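Local atomic coordinates of maltose-binding protein MalE1 (Thermotoga maritima, PDB entry 6DTU), a protein that binds maltotetraose between its two lobes and probably serves as the extracellular maltose-binding component of a carbohydrate transport system. Residues A49-Q54 with N72-P77. Residues are numbered along the deposited sequence; the frame is centred on the assembly and turned at random.
Sequences AAPEGQ and NGLIEP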
loop_
_atom_site.group_PDB
_atom_site.type_symbol
_atom_site.label_atom_id
_atom_site.label_comp_id
_atom_site.label_asym_id
_atom_site.label_seq_id
_atom_site.Cartn_x
_atom_site.Cartn_y
_atom_site.Cartn_z
ATOM N N ALA A 49 -9.953 -3.619 -19.529
ATOM C CA ALA A 49 -10.247 -2.549 -20.473
ATOM C C ALA A 49 -9.091 -2.251 -21.431
ATOM O O ALA A 49 -9.323 -1.831 -22.569
ATOM C CB ALA A 49 -10.641 -1.274 -19.722
ATOM N N ALA A 50 -7.846 -2.386 -20.983
ATOM C CA ALA A 50 -6.732 -1.993 -21.845
ATOM C C ALA A 50 -6.697 -2.736 -23.175
ATOM O O ALA A 50 -6.581 -2.074 -24.220
ATOM C CB ALA A 50 -5.398 -2.011 -21.086
ATOM N N PRO A 51 -6.819 -4.065 -23.224
ATOM C CA PRO A 51 -6.877 -4.752 -24.528
ATOM C C PRO A 51 -8.085 -4.369 -25.375
ATOM O O PRO A 51 -8.071 -4.591 -26.591
ATOM C CB PRO A 51 -6.927 -6.236 -24.141
ATOM C CG PRO A 51 -6.408 -6.307 -22.754
ATOM C CD PRO A 51 -6.834 -5.016 -22.099
ATOM N N GLU A 52 -9.148 -3.853 -24.774
ATOM C CA GLU A 52 -10.333 -3.459 -25.517
ATOM C C GLU A 52 -10.264 -2.036 -26.028
ATOM O O GLU A 52 -11.231 -1.568 -26.643
ATOM C CB GLU A 52 -11.585 -3.624 -24.652
ATOM C CG GLU A 52 -11.888 -5.062 -24.304
ATOM C CD GLU A 52 -12.140 -5.906 -25.543
ATOM O OE1 GLU A 52 -12.965 -5.493 -26.382
ATOM O OE2 GLU A 52 -11.507 -6.972 -25.684
ATOM N N GLY A 53 -9.150 -1.344 -25.813
ATOM C CA GLY A 53 -9.033 0.038 -26.222
ATOM C C GLY A 53 -9.755 1.018 -25.337
ATOM O O GLY A 53 -9.950 2.168 -25.748
ATOM N N GLN A 54 -10.170 0.586 -24.140
ATOM C CA GLN A 54 -10.931 1.391 -23.192
ATOM C C GLN A 54 -10.184 1.663 -21.896
ATOM O O GLN A 54 -10.791 2.162 -20.943
ATOM C CB GLN A 54 -12.285 0.745 -22.878
ATOM C CG GLN A 54 -13.169 0.601 -24.103
ATOM C CD GLN A 54 -14.628 0.326 -23.781
ATOM O OE1 GLN A 54 -14.958 -0.291 -22.766
ATOM N NE2 GLN A 54 -15.512 0.776 -24.666
ATOM N N ASN A 72 2.485 -8.835 -19.708
ATOM C CA ASN A 72 1.283 -8.876 -20.533
ATOM C C ASN A 72 1.293 -7.804 -21.617
ATOM O O ASN A 72 0.333 -7.723 -22.393
ATOM C CB ASN A 72 0.020 -8.687 -19.679
ATOM C CG ASN A 72 -0.192 -9.794 -18.643
ATOM O OD1 ASN A 72 0.409 -10.864 -18.705
ATOM N ND2 ASN A 72 -1.067 -9.521 -17.674
ATOM N N GLY A 73 2.332 -6.975 -21.670
ATOM C CA GLY A 73 2.437 -5.944 -22.685
ATOM C C GLY A 73 1.458 -4.794 -22.531
ATOM O O GLY A 73 1.131 -4.132 -23.523
ATOM N N LEU A 74 1.015 -4.503 -21.306
ATOM C CA LEU A 74 -0.031 -3.511 -21.108
ATOM C C LEU A 74 0.456 -2.147 -20.630
ATOM O O LEU A 74 -0.292 -1.182 -20.761
ATOM C CB LEU A 74 -1.081 -4.017 -20.119
ATOM C CG LEU A 74 -1.890 -5.227 -20.574
ATOM C CD1 LEU A 74 -2.908 -5.526 -19.516
ATOM C CD2 LEU A 74 -2.582 -4.933 -21.898
ATOM N N ILE A 75 1.652 -2.038 -20.062
ATOM C CA ILE A 75 2.208 -0.748 -19.658
ATOM C C ILE A 75 3.485 -0.525 -20.449
ATOM O O ILE A 75 4.192 -1.473 -20.804
ATOM C CB ILE A 75 2.419 -0.570 -18.127
ATOM C CG1 ILE A 75 3.213 -1.748 -17.548
ATOM C CG2 ILE A 75 1.083 -0.349 -17.421
ATOM C CD1 ILE A 75 3.602 -1.570 -16.096
ATOM N N GLU A 76 3.751 0.752 -20.765
ATOM C CA GLU A 76 4.760 1.169 -21.724
ATOM C C GLU A 76 6.086 1.460 -21.030
ATOM O O GLU A 76 6.113 2.131 -19.993
ATOM C CB GLU A 76 4.275 2.431 -22.424
ATOM C CG GLU A 76 5.180 2.981 -23.498
ATOM C CD GLU A 76 5.222 2.125 -24.765
ATOM O OE1 GLU A 76 4.410 1.189 -24.888
ATOM O OE2 GLU A 76 6.055 2.428 -25.662
ATOM N N PRO A 77 7.222 1.007 -21.568
ATOM C CA PRO A 77 8.504 1.405 -20.980
ATOM C C PRO A 77 8.681 2.917 -21.058
ATOM O O PRO A 77 8.250 3.565 -22.023
ATOM C CB PRO A 77 9.537 0.689 -21.857
ATOM C CG PRO A 77 8.778 -0.429 -22.515
ATOM C CD PRO A 77 7.394 0.126 -22.733
#
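L74 reaches across to A50 and P51 with a single methyl group. Its CD2 lies 4.1 Å from A50 CB and 4.2 Å from P51 CG, so one branch of the leucine touches both a methyl and the CG-CD edge of the proline ring, where P51 CD, at 4.3 Å from L74 CD2, is almost as near as CG. The P51 and L74 side chains cross at about a right angle. A50 and L74, by contrast, both start out toward each other from the backbone, with CA atoms 6.9 Å apart. In L74, CG stands anti to the carbonyl carbon (chi1 -65°), and the second torsion (chi2 -177°) sends CD1 out anti to CA, leaving CD2 as the side branch turned to A50 and P51. No hydrogen bond joins 49-54 to 72-77, and the apolar touch buries only 97 Å² in all. A50 and L74 are buried, while P51 lies at the exposed margin. F46 and L47 of helix 39-49 also pack on L74, and the leucine backbone is hydrogen-bonded to A270, next to strand 260-268.

Each partner belongs to a turn that ends a helix. In 49-54, Q54 N bonds to A49 O at 3.0 Å and G53 N to A50 O at 3.1 Å, with G53 at positive phi (76°). L74 directly follows G73, another glycine at positive phi. The contact thus brings together two Schellman-terminated helix ends, after helices 39-49 and 66-71, in the alpha/beta lobe of a periplasmic binding protein fold.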